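PDB 4P17: RabGAP/TBC protein from Chlamydomonas reinhardtii, which probably acts as a GTPase-activating protein for Rab GTPases in the flagellum through its TBC domain, although its cellular role is not established. Local coordinates for residues A[67-70]-A[71-74]; A[177-181]-A[182-186]; A[239-242]-A[243-247]. All coordinates share one frame; numbering follows the deposited sequence.

Interaction 1 (A[67-70]-A[71-74]); sequences GVPP and TLRN
P69 and P70 turn the chain into helix 73-80 through two backbone bonds of the i to i+3 kind, L72 N to P69 O at 2.8 Å and R73 N to P70 O at 3.0 Å. The first is bent, 139° at the hydrogen, and the second nearly straight at 164°; in both the N-H comes in from above the carbonyl plane. Water 1 carries the P70 end one residue further, giving a proton to P70 O and taking one from N74 N, so the carbonyl is gripped by a backbone amide and a solvent molecule together. This is the tight entry turn of a helix, with L72 at the N-cap, in the all-helical TBC domain. The R73 side chain reaches back over the turn towards V68 and P70. Its CG sits beside the backbone N (chi1 -77°) and the chain then runs extended, which brings R73 CG to 3.9 Å from V68 CG1, the two side chains crossing at a slant. Further out, V68 O lies 3.4 Å above the guanidinium plane, over its rim, while NH1 rests against P70 CG at 3.7 Å. The guanidinium finds its bonds elsewhere: NH2 makes a salt bridge to D251, whose carboxylate also takes the V68 amide proton, and NH1 bonds the hydroxyl of Y16. On the other flank L72 packs beside V68 and P69, its CB 4.0 Å from V68 CG1 and its CD1 4.0 Å from P69 CG, and W44 of helix 27-50 packs against V68, P69 and L72.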
ATOM      1  N   GLY A  67      -2.549   7.494 -11.504  1.00  7.04           N
ATOM      2  CA  GLY A  67      -3.475   6.462 -11.082  1.00  8.54           C
ATOM      3  C   GLY A  67      -3.757   5.416 -12.143  1.00  8.79           C
ATOM      4  O   GLY A  67      -4.153   5.718 -13.273  1.00  6.39           O
ATOM      5  N   VAL A  68      -3.574   4.159 -11.763  1.00  2.62           N
ATOM      6  CA  VAL A  68      -3.933   3.070 -12.657  1.00  4.41           C
ATOM      7  C   VAL A  68      -5.450   2.885 -12.521  1.00  3.56           C
ATOM      8  O   VAL A  68      -5.965   2.889 -11.417  1.00  3.00           O
ATOM      9  CB  VAL A  68      -3.182   1.761 -12.300  1.00  4.23           C
ATOM     10  CG1 VAL A  68      -3.635   0.652 -13.209  1.00  6.52           C
ATOM     11  CG2 VAL A  68      -1.648   1.911 -12.397  1.00  6.59           C
ATOM     12  N   PRO A  69      -6.173   2.690 -13.643  1.00  6.07           N
ATOM     13  CA  PRO A  69      -7.575   2.313 -13.461  1.00  6.16           C
ATOM     14  C   PRO A  69      -7.706   1.085 -12.573  1.00  7.06           C
ATOM     15  O   PRO A  69      -6.986   0.111 -12.800  1.00  8.45           O
ATOM     16  CB  PRO A  69      -8.055   1.989 -14.879  1.00  5.91           C
ATOM     17  CG  PRO A  69      -7.067   2.687 -15.793  1.00  8.76           C
ATOM     18  CD  PRO A  69      -5.774   2.721 -15.060  1.00  5.43           C
ATOM     19  N   PRO A  70      -8.651   1.105 -11.618  1.00  5.48           N
ATOM     20  CA  PRO A  70      -8.731  -0.029 -10.693  1.00  5.24           C
ATOM     21  C   PRO A  70      -8.798  -1.367 -11.425  1.00  5.34           C
ATOM     22  O   PRO A  70      -8.130  -2.330 -11.018  1.00  7.89           O
ATOM     23  CB  PRO A  70     -10.012   0.248  -9.914  1.00  2.87           C
ATOM     24  CG  PRO A  70     -10.060   1.796  -9.870  1.00  4.20           C
ATOM     25  CD  PRO A  70      -9.479   2.246 -11.185  1.00  5.91           C
ATOM     26  N   THR A  71      -9.568  -1.424 -12.505  1.00  8.69           N
ATOM     27  CA  THR A  71      -9.809  -2.707 -13.151  1.00  5.43           C
ATOM     28  C   THR A  71      -8.536  -3.227 -13.807  1.00  5.99           C
ATOM     29  O   THR A  71      -8.447  -4.435 -14.108  1.00  7.50           O
ATOM     30  CB  THR A  71     -10.989  -2.611 -14.172  1.00  8.48           C
ATOM     31  OG1 THR A  71     -11.383  -3.920 -14.618  1.00 10.39           O
ATOM     32  CG2 THR A  71     -10.660  -1.779 -15.381  1.00  2.59           C
ATOM     33  N   LEU A  72      -7.577  -2.336 -14.078  1.00  2.11           N
ATOM     34  CA  LEU A  72      -6.287  -2.741 -14.626  1.00  8.27           C
ATOM     35  C   LEU A  72      -5.201  -2.967 -13.612  1.00  4.22           C
ATOM     36  O   LEU A  72      -4.055  -3.145 -14.000  1.00  5.55           O
ATOM     37  CB  LEU A  72      -5.771  -1.690 -15.626  1.00  6.29           C
ATOM     38  CG  LEU A  72      -6.621  -1.521 -16.887  1.00 12.49           C
ATOM     39  CD1 LEU A  72      -5.948  -0.547 -17.849  1.00 14.50           C
ATOM     40  CD2 LEU A  72      -6.817  -2.877 -17.586  1.00  5.62           C
ATOM     41  N   ARG A  73      -5.494  -2.926 -12.313  1.00  5.31           N
ATOM     42  CA  ARG A  73      -4.362  -2.962 -11.419  1.00  3.77           C
ATOM     43  C   ARG A  73      -3.734  -4.361 -11.476  1.00 10.37           C
ATOM     44  O   ARG A  73      -2.541  -4.478 -11.403  1.00  8.63           O
ATOM     45  CB  ARG A  73      -4.747  -2.541 -10.026  1.00  5.47           C
ATOM     46  CG  ARG A  73      -4.883  -1.075  -9.944  1.00  4.36           C
ATOM     47  CD  ARG A  73      -5.339  -0.588  -8.568  1.00  5.75           C
ATOM     48  NE  ARG A  73      -5.014   0.820  -8.429  1.00  3.99           N
ATOM     49  CZ  ARG A  73      -5.838   1.778  -8.055  1.00  3.31           C
ATOM     50  NH1 ARG A  73      -7.097   1.527  -7.657  1.00  6.33           N
ATOM     51  NH2 ARG A  73      -5.383   3.019  -8.019  1.00  9.15           N
ATOM     52  N   ASN A  74      -4.534  -5.408 -11.650  1.00  8.99           N
ATOM     53  CA  ASN A  74      -3.952  -6.750 -11.752  1.00  7.27           C
ATOM     54  C   ASN A  74      -2.989  -6.747 -12.940  1.00  9.15           C
ATOM     55  O   ASN A  74      -1.848  -7.101 -12.787  1.00  7.20           O
ATOM     56  CB  ASN A  74      -5.058  -7.814 -11.885  1.00 13.35           C
ATOM     57  CG  ASN A  74      -4.537  -9.242 -11.717  1.00 17.76           C
ATOM     58  OD1 ASN A  74      -3.400  -9.526 -12.010  1.00 21.97           O
ATOM     59  ND2 ASN A  74      -5.396 -10.143 -11.265  1.00 15.41           N
TER
HETATM   60  O   HOH W   1      -7.397  -5.528 -10.907  1.00 10.34           O

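Interaction 2 (A[177-181]-A[182-186])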
ATOM      1  N   ALA A 177       5.519 -11.740  -3.121  1.00  4.48           N
ATOM      2  CA  ALA A 177       6.903 -12.152  -3.335  1.00  5.40           C
ATOM      3  C   ALA A 177       7.715 -11.031  -3.978  1.00 10.91           C
ATOM      4  O   ALA A 177       8.816 -10.689  -3.515  1.00  9.84           O
ATOM      5  CB  ALA A 177       6.959 -13.403  -4.222  1.00  7.08           C
ATOM      6  N   ALA A 178       7.182 -10.451  -5.048  1.00 12.95           N
ATOM      7  CA  ALA A 178       7.873  -9.340  -5.703  1.00  7.22           C
ATOM      8  C   ALA A 178       8.150  -8.200  -4.717  1.00  5.85           C
ATOM      9  O   ALA A 178       9.233  -7.643  -4.681  1.00  6.58           O
ATOM     10  CB  ALA A 178       7.071  -8.849  -6.887  1.00  8.43           C
ATOM     11  N   LEU A 179       7.187  -7.906  -3.865  1.00  8.94           N
ATOM     12  CA  LEU A 179       7.306  -6.802  -2.916  1.00  3.16           C
ATOM     13  C   LEU A 179       8.390  -7.017  -1.870  1.00  6.18           C
ATOM     14  O   LEU A 179       9.251  -6.165  -1.647  1.00  9.26           O
ATOM     15  CB  LEU A 179       5.942  -6.603  -2.253  1.00  7.36           C
ATOM     16  CG  LEU A 179       5.886  -5.672  -1.059  1.00  7.79           C
ATOM     17  CD1 LEU A 179       5.920  -4.216  -1.555  1.00  9.28           C
ATOM     18  CD2 LEU A 179       4.653  -5.930  -0.240  1.00 17.41           C
ATOM     19  N   VAL A 180       8.319  -8.156  -1.212  1.00  8.60           N
ATOM     20  CA  VAL A 180       9.250  -8.546  -0.171  1.00 10.61           C
ATOM     21  C   VAL A 180      10.624  -8.801  -0.740  1.00  8.90           C
ATOM     22  O   VAL A 180      11.616  -8.391  -0.145  1.00 10.80           O
ATOM     23  CB  VAL A 180       8.777  -9.813   0.543  1.00 10.92           C
ATOM     24  CG1 VAL A 180       9.752 -10.242   1.604  1.00 10.72           C
ATOM     25  CG2 VAL A 180       7.421  -9.587   1.162  1.00  7.44           C
ATOM     26  N   GLU A 181      10.694  -9.507  -1.867  1.00  8.08           N
ATOM     27  CA  GLU A 181      11.987  -9.980  -2.330  1.00 12.62           C
ATOM     28  C   GLU A 181      12.733  -9.001  -3.228  1.00 12.90           C
ATOM     29  O   GLU A 181      13.966  -9.015  -3.244  1.00  9.67           O
ATOM     30  CB  GLU A 181      11.812 -11.318  -3.039  1.00 14.46           C
ATOM     31  CG  GLU A 181      11.140 -12.338  -2.132  1.00  9.87           C
ATOM     32  CD  GLU A 181      10.589 -13.535  -2.858  1.00 11.69           C
ATOM     33  OE1 GLU A 181      11.078 -13.901  -3.965  1.00 13.55           O
ATOM     34  OE2 GLU A 181       9.622 -14.104  -2.328  1.00 10.23           O
ATOM     35  N   ASP A 182      12.010  -8.155  -3.971  1.00 11.88           N
ATOM     36  CA  ASP A 182      12.623  -7.395  -5.081  1.00 14.00           C
ATOM     37  C   ASP A 182      12.417  -5.882  -4.964  1.00  8.44           C
ATOM     38  O   ASP A 182      13.237  -5.113  -5.419  1.00 10.77           O
ATOM     39  CB  ASP A 182      12.065  -7.872  -6.430  1.00  9.87           C
ATOM     40  CG  ASP A 182      12.302  -9.355  -6.652  1.00 13.30           C
ATOM     41  OD1 ASP A 182      13.364  -9.845  -6.220  1.00 21.80           O
ATOM     42  OD2 ASP A 182      11.442 -10.018  -7.248  1.00 18.41           O
ATOM     43  N   ILE A 183      11.323  -5.479  -4.339  1.00  6.23           N
ATOM     44  CA  ILE A 183      10.967  -4.059  -4.282  1.00  5.02           C
ATOM     45  C   ILE A 183      11.420  -3.438  -2.955  1.00  5.84           C
ATOM     46  O   ILE A 183      12.178  -2.458  -2.966  1.00  9.80           O
ATOM     47  CB  ILE A 183       9.490  -3.858  -4.484  1.00  4.76           C
ATOM     48  CG1 ILE A 183       9.098  -4.357  -5.889  1.00 10.75           C
ATOM     49  CG2 ILE A 183       9.141  -2.371  -4.338  1.00  6.24           C
ATOM     50  CD1 ILE A 183       7.600  -4.199  -6.230  1.00  6.91           C
ATOM     51  N   LEU A 184      10.997  -4.003  -1.832  1.00  7.45           N
ATOM     52  CA  LEU A 184      11.425  -3.487  -0.525  1.00  6.54           C
ATOM     53  C   LEU A 184      12.872  -3.907  -0.262  1.00  6.48           C
ATOM     54  O   LEU A 184      13.354  -4.874  -0.833  1.00 10.09           O
ATOM     55  CB  LEU A 184      10.512  -3.992   0.582  1.00  8.03           C
ATOM     56  CG  LEU A 184       9.019  -3.620   0.457  1.00  8.98           C
ATOM     57  CD1 LEU A 184       8.166  -4.521   1.347  1.00  9.00           C
ATOM     58  CD2 LEU A 184       8.762  -2.173   0.787  1.00 14.56           C
ATOM     59  N   TYR A 185      13.572  -3.185   0.606  1.00  9.76           N
ATOM     60  CA  TYR A 185      14.921  -3.581   0.929  1.00  9.32           C
ATOM     61  C   TYR A 185      14.894  -4.898   1.702  1.00 10.02           C
ATOM     62  O   TYR A 185      13.951  -5.164   2.458  1.00  9.73           O
ATOM     63  CB  TYR A 185      15.621  -2.507   1.729  1.00  8.55           C
ATOM     64  CG  TYR A 185      16.204  -1.389   0.906  1.00  8.21           C
ATOM     65  CD1 TYR A 185      15.508  -0.826  -0.146  1.00 16.14           C
ATOM     66  CD2 TYR A 185      17.471  -0.894   1.192  1.00  6.67           C
ATOM     67  CE1 TYR A 185      16.056   0.219  -0.897  1.00 11.15           C
ATOM     68  CE2 TYR A 185      18.008   0.158   0.489  1.00 10.48           C
ATOM     69  CZ  TYR A 185      17.302   0.710  -0.570  1.00 18.40           C
ATOM     70  OH  TYR A 185      17.853   1.746  -1.298  1.00 13.29           O
ATOM     71  N   PRO A 186      15.914  -5.735   1.502  1.00  8.34           N
ATOM     72  CA  PRO A 186      16.072  -6.902   2.390  1.00 12.05           C
ATOM     73  C   PRO A 186      16.046  -6.521   3.878  1.00 10.44           C
ATOM     74  O   PRO A 186      16.557  -5.466   4.257  1.00  6.97           O
ATOM     75  CB  PRO A 186      17.433  -7.452   1.978  1.00 10.28           C
ATOM     76  CG  PRO A 186      17.564  -7.053   0.533  1.00  7.26           C
ATOM     77  CD  PRO A 186      17.010  -5.670   0.503  1.00  7.13           C
TER
HETATM   78  O   HOH W   2      11.873  -7.029   2.015  1.00  9.69           O
HETATM   79  O   HOH W   3      14.311  -7.781  -0.290  1.00 17.81           O
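D182, L179 and L184 carry this contact, the C-terminal end of helix 169-183 in the TBC domain, where the last turn widens to pi-type before L184 leaves helical geometry. The widening shows in the bonding. L184 N reaches back five residues to L179 O in a bond of 2.8 Å that is nearly straight, 170° at the hydrogen, and lies almost in line with the carbonyl. D182 N keeps the ordinary four-residue bond to A178 O, while I183 N, between them, makes weak bonds to both A178 O and L179 O. Beside the long bond the two leucines meet obliquely: L184 CD1 presses on L179 CG at 3.5 Å, and L184 CG lies 3.7 Å from L179 CD1. L179 reaches L184 because its CG stands opposite the backbone N (chi1 170°), and L253 and F254 of helix 243-256 pack against the same side chain. With an alanine at L179, L184 would probably lose its apolar neighbour and a gap would open towards helix 243-256. On another side of the helix, D182 lies beside the turn, its CB 3.3 Å from A178 O. The carboxylates of E181 and D182 both make salt bridges to K86, which probably eases the repulsion between them; E181 also bonds Y141 and H144. Two waters finish the helix end: water 2 joins V180 O to Y185 O, and water 3 lies 2.8 Å from V180 O and 3.1 Å from L184 O.

Interaction 3 (A[239-242]-A[243-247]); sequences VSLP and SETVM
L241 and P242 bring an extended backbone up to the first turn of helix 243-256, so the contact is made by the last two residues of the loop. L241 comes first. Its CB points at the helix and touches V246 CG2 at 3.7 Å, while CD1 reaches T245 CG2 at 4.0 Å, the side chains of L241 and T245 crossing at about a right angle. The leucine therefore bridges two consecutive residues of the helix, one with its root and the other with a terminal methyl. V246 meets it with the methyl that stands beside its own backbone N: CG1 takes the position opposite that N (chi1 177°), and CG2 is left to lie 3.4 Å from L241 O as well as against L241 CB. L302 of helix 299-306 packs on both L241 and T245. P242 follows at the N-cap, and its carbonyl starts the helix: P242 O accepts V246 N at 3.0 Å, nearly straight at 165°, and T245 N in a weak, bent bond of the same length. One oxygen thus takes V246 N firmly and T245 N only weakly in the first turn of helix 243-256, in the buried middle of the all-helical TBC domain. T245 CB lies 3.4 Å from that oxygen, with OG1 turned to the proline side, 4.1 Å from P242 CB, and bonded to the carbonyl of M296. Two further side chains of the turn reach the N-terminal part of the chain: S243 OG bonds D14, and E244 makes a salt bridge to R30 and takes a proton from the amide of L15.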
ATOM      1  N   VAL A 239      -3.225   0.058   6.783  1.00 10.25           N
ATOM      2  CA  VAL A 239      -4.028   0.218   8.000  1.00  9.62           C
ATOM      3  C   VAL A 239      -4.215   1.695   8.377  1.00 15.51           C
ATOM      4  O   VAL A 239      -4.640   1.994   9.486  1.00 19.85           O
ATOM      5  CB  VAL A 239      -3.411  -0.496   9.219  1.00 11.44           C
ATOM      6  CG1 VAL A 239      -3.053  -1.966   8.874  1.00 10.55           C
ATOM      7  CG2 VAL A 239      -2.182   0.203   9.707  1.00 16.64           C
ATOM      8  N   SER A 240      -3.889   2.603   7.464  1.00  8.85           N
ATOM      9  CA  SER A 240      -3.803   4.013   7.783  1.00 10.12           C
ATOM     10  C   SER A 240      -4.664   4.885   6.900  1.00 13.37           C
ATOM     11  O   SER A 240      -5.241   5.860   7.377  1.00 12.47           O
ATOM     12  CB  SER A 240      -2.350   4.449   7.695  1.00 10.01           C
ATOM     13  OG  SER A 240      -1.626   3.867   8.759  1.00 17.18           O
ATOM     14  N   LEU A 241      -4.766   4.523   5.617  1.00  9.42           N
ATOM     15  CA  LEU A 241      -5.442   5.359   4.635  1.00  6.36           C
ATOM     16  C   LEU A 241      -6.652   4.651   4.034  1.00  8.45           C
ATOM     17  O   LEU A 241      -6.727   3.419   4.087  1.00 10.37           O
ATOM     18  CB  LEU A 241      -4.491   5.771   3.510  1.00 10.17           C
ATOM     19  CG  LEU A 241      -3.105   6.337   3.816  1.00 14.90           C
ATOM     20  CD1 LEU A 241      -2.388   6.694   2.514  1.00  7.17           C
ATOM     21  CD2 LEU A 241      -3.149   7.557   4.762  1.00 10.98           C
ATOM     22  N   PRO A 242      -7.615   5.420   3.498  1.00  6.77           N
ATOM     23  CA  PRO A 242      -8.712   4.804   2.757  1.00  5.07           C
ATOM     24  C   PRO A 242      -8.182   3.938   1.639  1.00  6.05           C
ATOM     25  O   PRO A 242      -7.177   4.269   1.050  1.00  5.02           O
ATOM     26  CB  PRO A 242      -9.477   5.991   2.191  1.00  8.90           C
ATOM     27  CG  PRO A 242      -9.230   7.071   3.188  1.00  7.82           C
ATOM     28  CD  PRO A 242      -7.796   6.880   3.601  1.00  9.80           C
ATOM     29  N   SER A 243      -8.854   2.841   1.357  1.00  5.53           N
ATOM     30  CA  SER A 243      -8.291   1.849   0.450  1.00  3.25           C
ATOM     31  C   SER A 243      -7.969   2.374  -0.964  1.00  4.87           C
ATOM     32  O   SER A 243      -6.969   1.975  -1.559  1.00  3.97           O
ATOM     33  CB  SER A 243      -9.250   0.646   0.352  1.00  7.21           C
ATOM     34  OG  SER A 243     -10.312   0.940  -0.521  1.00  8.94           O
ATOM     35  N   GLU A 244      -8.774   3.279  -1.506  1.00  3.70           N
ATOM     36  CA  GLU A 244      -8.504   3.736  -2.869  1.00  5.79           C
ATOM     37  C   GLU A 244      -7.288   4.669  -2.859  1.00  9.49           C
ATOM     38  O   GLU A 244      -6.554   4.770  -3.850  1.00  5.30           O
ATOM     39  CB  GLU A 244      -9.720   4.429  -3.472  1.00  5.35           C
ATOM     40  CG  GLU A 244     -10.897   3.531  -3.574  1.00  2.76           C
ATOM     41  CD  GLU A 244     -12.069   4.179  -4.211  1.00  9.60           C
ATOM     42  OE1 GLU A 244     -11.934   4.637  -5.363  1.00 12.72           O
ATOM     43  OE2 GLU A 244     -13.125   4.254  -3.540  1.00  7.94           O
ATOM     44  N   THR A 245      -7.051   5.310  -1.717  1.00  6.73           N
ATOM     45  CA  THR A 245      -5.888   6.188  -1.600  1.00  2.78           C
ATOM     46  C   THR A 245      -4.644   5.308  -1.489  1.00  8.81           C
ATOM     47  O   THR A 245      -3.613   5.583  -2.121  1.00  7.20           O
ATOM     48  CB  THR A 245      -6.036   7.100  -0.416  1.00  7.33           C
ATOM     49  OG1 THR A 245      -7.222   7.867  -0.622  1.00  6.74           O
ATOM     50  CG2 THR A 245      -4.888   8.016  -0.277  1.00  6.00           C
ATOM     51  N   VAL A 246      -4.754   4.247  -0.690  1.00  6.85           N
ATOM     52  CA  VAL A 246      -3.655   3.292  -0.551  1.00  6.55           C
ATOM     53  C   VAL A 246      -3.227   2.777  -1.929  1.00  3.21           C
ATOM     54  O   VAL A 246      -2.025   2.734  -2.230  1.00  5.52           O
ATOM     55  CB  VAL A 246      -4.031   2.079   0.329  1.00  4.66           C
ATOM     56  CG1 VAL A 246      -2.883   1.063   0.381  1.00  9.66           C
ATOM     57  CG2 VAL A 246      -4.394   2.483   1.740  1.00  6.10           C
ATOM     58  N   MET A 247      -4.190   2.398  -2.765  1.00  5.79           N
ATOM     59  CA  MET A 247      -3.850   1.751  -4.042  1.00  9.09           C
ATOM     60  C   MET A 247      -3.100   2.696  -4.960  1.00  7.02           C
ATOM     61  O   MET A 247      -2.286   2.262  -5.775  1.00  4.02           O
ATOM     62  CB  MET A 247      -5.095   1.243  -4.779  1.00  5.95           C
ATOM     63  CG  MET A 247      -6.020   0.433  -3.961  1.00 14.99           C
ATOM     64  SD  MET A 247      -5.270  -1.072  -3.410  1.00 12.70           S
ATOM     65  CE  MET A 247      -6.740  -1.789  -2.633  1.00 18.50           C
TER

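In the fold
The three contacts come one after another along the chain, each at an end of a helix: interactions 1 and 3 at the starts of helices 73-80 and 243-256, interaction 2 at the end of helix 169-183. Interactions 1 and 3 have centres about 15 Å apart and touch directly, R73 CZ lying 3.4 Å from M247 CB. D251, further along helix 243-256, reinforces that join. Interaction 2 is more remote, its centre about 21 Å from interaction 1 and 20 Å from interaction 3, yet its L179 and I183 pack on L253 and F254 of that same helix. Helix 243-256 thus links all three sites within the TBC domain.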